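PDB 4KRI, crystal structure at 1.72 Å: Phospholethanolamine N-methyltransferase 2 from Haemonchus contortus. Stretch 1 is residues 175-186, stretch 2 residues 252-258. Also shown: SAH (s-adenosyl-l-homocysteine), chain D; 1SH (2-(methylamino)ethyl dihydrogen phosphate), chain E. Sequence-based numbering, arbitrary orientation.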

ATOM      1  N   SER A 175      -6.793   9.682  10.054  1.00 47.51           N
ATOM      2  CA  SER A 175      -7.027   8.692   9.005  1.00 41.38           C
ATOM      3  C   SER A 175      -6.404   7.338   9.344  1.00 39.43           C
ATOM      4  O   SER A 175      -5.488   7.253  10.161  1.00 38.19           O
ATOM      5  CB  SER A 175      -6.501   9.184   7.654  1.00 40.22           C
ATOM      6  OG  SER A 175      -5.093   9.030   7.554  1.00 40.40           O
ATOM      7  N   PHE A 176      -6.925   6.288   8.715  1.00 37.88           N
ATOM      8  CA  PHE A 176      -6.402   4.936   8.854  1.00 33.07           C
ATOM      9  C   PHE A 176      -4.915   4.919   8.490  1.00 34.73           C
ATOM     10  O   PHE A 176      -4.100   4.360   9.224  1.00 32.48           O
ATOM     11  CB  PHE A 176      -7.206   3.992   7.944  1.00 35.25           C
ATOM     12  CG  PHE A 176      -6.844   2.532   8.080  1.00 39.39           C
ATOM     13  CD1 PHE A 176      -6.259   2.038   9.241  1.00 44.08           C
ATOM     14  CD2 PHE A 176      -7.105   1.651   7.039  1.00 44.29           C
ATOM     15  CE1 PHE A 176      -5.930   0.693   9.354  1.00 36.22           C
ATOM     16  CE2 PHE A 176      -6.781   0.308   7.143  1.00 45.21           C
ATOM     17  CZ  PHE A 176      -6.188  -0.169   8.303  1.00 38.83           C
ATOM     18  N   ARG A 177      -4.573   5.555   7.366  1.00 30.93           N
ATOM     19  CA  ARG A 177      -3.189   5.626   6.901  1.00 31.43           C
ATOM     20  C   ARG A 177      -2.320   6.310   7.951  1.00 30.65           C
ATOM     21  O   ARG A 177      -1.233   5.831   8.275  1.00 34.04           O
ATOM     22  CB  ARG A 177      -3.101   6.392   5.571  1.00 32.42           C
ATOM     23  CG  ARG A 177      -1.757   6.268   4.865  1.00 42.82           C
ATOM     24  CD  ARG A 177      -1.690   7.115   3.584  1.00 45.68           C
ATOM     25  NE  ARG A 177      -1.719   8.549   3.875  1.00 40.63           N
ATOM     26  CZ  ARG A 177      -0.639   9.303   4.059  1.00 41.88           C
ATOM     27  NH1 ARG A 177       0.575   8.776   3.972  1.00 37.59           N
ATOM     28  NH2 ARG A 177      -0.768  10.593   4.333  1.00 43.57           N
ATOM     29  N   ASP A 178      -2.808   7.419   8.492  1.00 29.84           N
ATOM     30  CA  ASP A 178      -2.021   8.174   9.460  1.00 30.33           C
ATOM     31  C   ASP A 178      -1.887   7.408  10.769  1.00 34.33           C
ATOM     32  O   ASP A 178      -0.847   7.457  11.423  1.00 35.48           O
ATOM     33  CB  ASP A 178      -2.617   9.563   9.699  1.00 36.83           C
ATOM     34  CG  ASP A 178      -2.365  10.517   8.544  1.00 41.67           C
ATOM     35  OD1 ASP A 178      -1.431  10.271   7.749  1.00 41.89           O
ATOM     36  OD2 ASP A 178      -3.099  11.528   8.445  1.00 50.30           O
ATOM     37  N   PHE A 179      -2.940   6.691  11.144  1.00 31.46           N
ATOM     38  CA  PHE A 179      -2.891   5.849  12.328  1.00 31.90           C
ATOM     39  C   PHE A 179      -1.785   4.799  12.228  1.00 31.94           C
ATOM     40  O   PHE A 179      -1.035   4.597  13.183  1.00 34.13           O
ATOM     41  CB  PHE A 179      -4.233   5.157  12.560  1.00 31.43           C
ATOM     42  CG  PHE A 179      -4.179   4.093  13.616  1.00 33.67           C
ATOM     43  CD1 PHE A 179      -4.124   4.433  14.963  1.00 37.69           C
ATOM     44  CD2 PHE A 179      -4.171   2.753  13.265  1.00 33.83           C
ATOM     45  CE1 PHE A 179      -4.061   3.448  15.937  1.00 39.67           C
ATOM     46  CE2 PHE A 179      -4.109   1.769  14.232  1.00 31.21           C
ATOM     47  CZ  PHE A 179      -4.048   2.115  15.566  1.00 32.19           C
ATOM     48  N   LEU A 180      -1.706   4.129  11.081  1.00 28.31           N
ATOM     49  CA  LEU A 180      -0.673   3.123  10.829  1.00 28.81           C
ATOM     50  C   LEU A 180       0.729   3.749  10.890  1.00 31.12           C
ATOM     51  O   LEU A 180       1.621   3.224  11.556  1.00 35.54           O
ATOM     52  CB  LEU A 180      -0.887   2.466   9.459  1.00 29.97           C
ATOM     53  CG  LEU A 180      -2.143   1.607   9.262  1.00 32.75           C
ATOM     54  CD1 LEU A 180      -2.372   1.273   7.787  1.00 30.95           C
ATOM     55  CD2 LEU A 180      -2.018   0.335  10.073  1.00 36.65           C
ATOM     56  N   ASP A 181       0.907   4.877  10.206  1.00 32.27           N
ATOM     57  CA  ASP A 181       2.219   5.533  10.101  1.00 31.16           C
ATOM     58  C   ASP A 181       2.676   6.192  11.407  1.00 33.29           C
ATOM     59  O   ASP A 181       3.876   6.392  11.614  1.00 33.98           O
ATOM     60  CB  ASP A 181       2.204   6.603   8.994  1.00 28.24           C
ATOM     61  CG  ASP A 181       2.303   6.015   7.586  1.00 43.74           C
ATOM     62  OD1 ASP A 181       2.852   4.905   7.423  1.00 38.63           O
ATOM     63  OD2 ASP A 181       1.842   6.689   6.634  1.00 43.50           O
ATOM     64  N   ARG A 182       1.735   6.554  12.274  1.00 29.65           N
ATOM     65  CA  ARG A 182       2.078   7.322  13.473  1.00 35.13           C
ATOM     66  C   ARG A 182       2.155   6.482  14.739  1.00 35.13           C
ATOM     67  O   ARG A 182       2.653   6.943  15.762  1.00 38.60           O
ATOM     68  CB  ARG A 182       1.096   8.489  13.685  1.00 41.76           C
ATOM     69  CG  ARG A 182       1.154   9.581  12.607  1.00 39.96           C
ATOM     70  CD  ARG A 182       0.062  10.633  12.812  1.00 45.81           C
ATOM     71  NE  ARG A 182      -0.054  11.537  11.667  1.00 48.41           N
ATOM     72  CZ  ARG A 182      -1.022  12.439  11.519  1.00 51.03           C
ATOM     73  NH1 ARG A 182      -1.964  12.558  12.446  1.00 48.49           N
ATOM     74  NH2 ARG A 182      -1.049  13.222  10.444  1.00 47.68           N
ATOM     75  N   THR A 183       1.655   5.253  14.672  1.00 34.25           N
ATOM     76  CA  THR A 183       1.584   4.418  15.864  1.00 38.33           C
ATOM     77  C   THR A 183       2.390   3.133  15.723  1.00 34.20           C
ATOM     78  O   THR A 183       3.553   3.074  16.113  1.00 35.83           O
ATOM     79  CB  THR A 183       0.124   4.066  16.209  1.00 38.68           C
ATOM     80  OG1 THR A 183      -0.708   5.214  15.981  1.00 41.24           O
ATOM     81  CG2 THR A 183       0.014   3.632  17.660  1.00 37.58           C
ATOM     82  N   GLN A 184       1.775   2.105  15.151  1.00 29.70           N
ATOM     83  CA  GLN A 184       2.422   0.798  15.081  1.00 32.48           C
ATOM     84  C   GLN A 184       3.576   0.779  14.080  1.00 30.20           C
ATOM     85  O   GLN A 184       4.619   0.163  14.325  1.00 27.58           O
ATOM     86  CB  GLN A 184       1.405  -0.294  14.724  1.00 29.53           C
ATOM     87  CG  GLN A 184       1.996  -1.702  14.763  1.00 29.59           C
ATOM     88  CD  GLN A 184       0.954  -2.806  14.631  1.00 28.48           C
ATOM     89  OE1 GLN A 184      -0.206  -2.553  14.299  1.00 25.97           O
ATOM     90  NE2 GLN A 184       1.368  -4.038  14.893  1.00 26.53           N
ATOM     91  N   TYR A 185       3.390   1.457  12.956  1.00 24.11           N
ATOM     92  CA  TYR A 185       4.367   1.373  11.882  1.00 24.23           C
ATOM     93  C   TYR A 185       5.080   2.703  11.644  1.00 26.55           C
ATOM     94  O   TYR A 185       5.179   3.178  10.513  1.00 26.88           O
ATOM     95  CB  TYR A 185       3.713   0.825  10.605  1.00 24.27           C
ATOM     96  CG  TYR A 185       3.084  -0.550  10.790  1.00 25.59           C
ATOM     97  CD1 TYR A 185       3.808  -1.613  11.322  1.00 23.47           C
ATOM     98  CD2 TYR A 185       1.761  -0.781  10.454  1.00 24.03           C
ATOM     99  CE1 TYR A 185       3.237  -2.863  11.489  1.00 26.11           C
ATOM    100  CE2 TYR A 185       1.182  -2.037  10.622  1.00 23.56           C
ATOM    101  CZ  TYR A 185       1.925  -3.067  11.137  1.00 26.46           C
ATOM    102  OH  TYR A 185       1.341  -4.315  11.303  1.00 27.06           O
ATOM    103  N   THR A 186       5.562   3.301  12.730  1.00 26.86           N
ATOM    104  CA  THR A 186       6.570   4.352  12.635  1.00 30.60           C
ATOM    105  C   THR A 186       7.840   3.742  12.077  1.00 30.07           C
ATOM    106  O   THR A 186       8.012   2.526  12.113  1.00 28.31           O
ATOM    107  CB  THR A 186       6.928   4.932  14.009  1.00 34.36           C
ATOM    108  OG1 THR A 186       7.371   3.876  14.877  1.00 33.29           O
ATOM    109  CG2 THR A 186       5.730   5.642  14.627  1.00 36.64           C
TER
HETATM  110  N   SAH D 701       3.122  -9.013   4.481  1.00 31.29           N
HETATM  111  CA  SAH D 701       4.317  -8.355   5.070  1.00 29.47           C
HETATM  112  CB  SAH D 701       3.868  -7.160   5.999  1.00 30.95           C
HETATM  113  CG  SAH D 701       3.118  -7.505   7.280  1.00 34.37           C
HETATM  114  SD  SAH D 701       2.624  -6.023   8.217  1.00 29.55           S
HETATM  115  C   SAH D 701       5.211  -9.335   5.723  1.00 31.49           C
HETATM  116  O   SAH D 701       4.967 -10.531   5.658  1.00 28.93           O
HETATM  117  OXT SAH D 701       6.302  -8.964   6.123  1.00 25.84           O
HETATM  118  C5' SAH D 701       0.946  -5.591   7.721  1.00 28.44           C
HETATM  119  C4' SAH D 701       0.846  -4.636   6.672  1.00 27.75           C
HETATM  120  O4' SAH D 701      -0.539  -4.565   6.242  1.00 27.10           O
HETATM  121  C3' SAH D 701       1.171  -3.279   7.167  1.00 29.00           C
HETATM  122  O3' SAH D 701       2.267  -2.782   6.430  1.00 28.73           O
HETATM  123  C2' SAH D 701      -0.022  -2.468   6.920  1.00 25.60           C
HETATM  124  O2' SAH D 701       0.283  -1.154   6.515  1.00 33.07           O
HETATM  125  C1' SAH D 701      -0.725  -3.241   5.853  1.00 23.50           C
HETATM  126  N9  SAH D 701      -2.180  -2.882   5.724  1.00 24.65           N
HETATM  127  C8  SAH D 701      -3.111  -2.887   6.705  1.00 28.99           C
HETATM  128  N7  SAH D 701      -4.291  -2.574   6.161  1.00 28.78           N
HETATM  129  C5  SAH D 701      -4.122  -2.390   4.836  1.00 26.33           C
HETATM  130  C6  SAH D 701      -4.996  -2.052   3.795  1.00 29.48           C
HETATM  131  N6  SAH D 701      -6.336  -1.827   4.024  1.00 30.07           N
HETATM  132  N1  SAH D 701      -4.483  -1.945   2.549  1.00 27.31           N
HETATM  133  C2  SAH D 701      -3.185  -2.157   2.305  1.00 25.59           C
HETATM  134  N3  SAH D 701      -2.323  -2.490   3.282  1.00 22.94           N
HETATM  135  C4  SAH D 701      -2.760  -2.597   4.551  1.00 24.73           C
HETATM  136  O4  1SH E 702       2.418  -8.742  17.143  0.53 29.31           O
HETATM  137  P1  1SH E 702       2.155  -7.255  16.920  0.53 31.71           P
HETATM  138  O1  1SH E 702       0.807  -6.854  17.373  0.53 29.14           O
HETATM  139  O3  1SH E 702       3.250  -6.417  17.684  0.53 30.09           O
HETATM  140  O2  1SH E 702       2.233  -6.966  15.365  0.53 30.24           O
HETATM  141  C1  1SH E 702       3.312  -7.363  14.694  0.53 30.97           C
HETATM  142  C2  1SH E 702       3.229  -7.256  13.177  0.53 30.60           C
HETATM  143  N1  1SH E 702       2.283  -8.107  12.510  0.53 31.16           N
HETATM  144  C3  1SH E 702       2.251  -7.728  11.144  0.53 21.13           C
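Stretch 2 (252-258) DLSTNML

One carboxylate, that of Asp181, organizes the start of a helix in the other stretch. Ser254 is the N-cap of that helix: its OG accepts from Met257 N at 3.1 Å and donates to Asp181 OD1 at 2.7 Å, so a single hydroxyl both caps its own helix and ties it to its neighbor. Asn256 N adds a weak bond to the same Asp181 OD1 at 3.4 Å, while Thr255 OG1 lies 3.0 Å from Asp181 OD2.

Stretch 2 comes in extended at Asp252, turns through Leu253 and Ser254, and becomes helical from Thr255 onward. The two chains advance in the same general direction, contacts passing from Phe176 against Leu253 to Tyr185 against Met257. The nearest CA atoms across the contact are those of Arg177 and Leu253, 6.0 Å apart. There Leu253 points toward stretch 1 and packs its CD2 3.4 Å from Phe176 CD2 and its CB 4.0 Å from Leu180 CD1.

Farther along, Tyr185, in a loop, accepts through its O from Asn256 ND2 at 3.0 Å. The Tyr185 ring receives Met257 CE over one face, 3.7 Å from its centroid. The rule is polar bonds around the cap, with apolar packing at Leu253 and Met257; Asp252 accepts from the SAH ribose, its OD2 2.6 Å from SAH O2'.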

ATOM      1  N   ASP A 252       0.403  -1.570  -0.163  1.00 17.77           N
ATOM      2  CA  ASP A 252       0.355  -1.314   1.267  1.00 18.60           C
ATOM      3  C   ASP A 252      -0.179   0.080   1.491  1.00 24.56           C
ATOM      4  O   ASP A 252       0.045   0.964   0.672  1.00 21.33           O
ATOM      5  CB  ASP A 252       1.746  -1.421   1.887  1.00 19.81           C
ATOM      6  CG  ASP A 252       1.683  -1.753   3.347  1.00 26.46           C
ATOM      7  OD1 ASP A 252       1.969  -2.915   3.720  1.00 24.75           O
ATOM      8  OD2 ASP A 252       1.296  -0.858   4.133  1.00 26.36           O
ATOM      9  N   LEU A 253      -0.883   0.277   2.602  1.00 19.46           N
ATOM     10  CA  LEU A 253      -1.444   1.584   2.885  1.00 20.81           C
ATOM     11  C   LEU A 253      -0.400   2.473   3.542  1.00 22.74           C
ATOM     12  O   LEU A 253      -0.474   3.701   3.456  1.00 26.35           O
ATOM     13  CB  LEU A 253      -2.678   1.436   3.787  1.00 21.92           C
ATOM     14  CG  LEU A 253      -3.476   2.722   4.026  1.00 30.94           C
ATOM     15  CD1 LEU A 253      -3.725   3.473   2.724  1.00 28.01           C
ATOM     16  CD2 LEU A 253      -4.791   2.397   4.691  1.00 31.03           C
ATOM     17  N   SER A 254       0.585   1.856   4.187  1.00 23.46           N
ATOM     18  CA  SER A 254       1.589   2.633   4.904  1.00 25.03           C
ATOM     19  C   SER A 254       2.724   3.116   4.010  1.00 26.20           C
ATOM     20  O   SER A 254       3.446   2.302   3.435  1.00 23.86           O
ATOM     21  CB  SER A 254       2.162   1.808   6.055  1.00 23.80           C
ATOM     22  OG  SER A 254       3.326   2.434   6.585  1.00 27.40           O
ATOM     23  N   THR A 255       2.900   4.436   3.899  1.00 25.33           N
ATOM     24  CA  THR A 255       4.023   4.984   3.148  1.00 25.30           C
ATOM     25  C   THR A 255       5.348   4.721   3.849  1.00 25.54           C
ATOM     26  O   THR A 255       6.375   4.594   3.186  1.00 26.74           O
ATOM     27  CB  THR A 255       3.894   6.494   2.889  1.00 29.69           C
ATOM     28  OG1 THR A 255       3.420   7.143   4.073  1.00 35.40           O
ATOM     29  CG2 THR A 255       2.937   6.750   1.730  1.00 28.85           C
ATOM     30  N   ASN A 256       5.340   4.661   5.178  1.00 25.25           N
ATOM     31  CA  ASN A 256       6.544   4.273   5.912  1.00 25.56           C
ATOM     32  C   ASN A 256       7.054   2.889   5.499  1.00 23.97           C
ATOM     33  O   ASN A 256       8.253   2.705   5.272  1.00 26.93           O
ATOM     34  CB  ASN A 256       6.321   4.294   7.423  1.00 26.36           C
ATOM     35  CG  ASN A 256       6.306   5.687   7.995  1.00 32.54           C
ATOM     36  OD1 ASN A 256       6.759   6.635   7.360  1.00 31.25           O
ATOM     37  ND2 ASN A 256       5.806   5.814   9.227  1.00 28.81           N
ATOM     38  N   MET A 257       6.136   1.932   5.397  1.00 23.67           N
ATOM     39  CA  MET A 257       6.460   0.576   4.971  1.00 20.84           C
ATOM     40  C   MET A 257       6.949   0.552   3.532  1.00 23.48           C
ATOM     41  O   MET A 257       8.010  -0.001   3.222  1.00 22.43           O
ATOM     42  CB  MET A 257       5.217  -0.323   5.067  1.00 22.86           C
ATOM     43  CG  MET A 257       4.818  -0.695   6.459  1.00 29.91           C
ATOM     44  SD  MET A 257       6.011  -1.858   7.140  1.00 29.39           S
ATOM     45  CE  MET A 257       5.030  -2.665   8.369  1.00 33.34           C
ATOM     46  N   LEU A 258       6.170   1.150   2.637  1.00 20.18           N
ATOM     47  CA  LEU A 258       6.483   1.019   1.226  1.00 22.87           C
ATOM     48  C   LEU A 258       7.727   1.816   0.840  1.00 26.72           C
ATOM     49  O   LEU A 258       8.433   1.449  -0.099  1.00 24.47           O
ATOM     50  CB  LEU A 258       5.278   1.400   0.361  1.00 25.68           C
ATOM     51  CG  LEU A 258       5.199   0.508  -0.880  1.00 37.14           C
ATOM     52  CD1 LEU A 258       4.837  -0.903  -0.469  1.00 28.39           C
ATOM     53  CD2 LEU A 258       4.221   1.043  -1.911  1.00 38.68           C
TER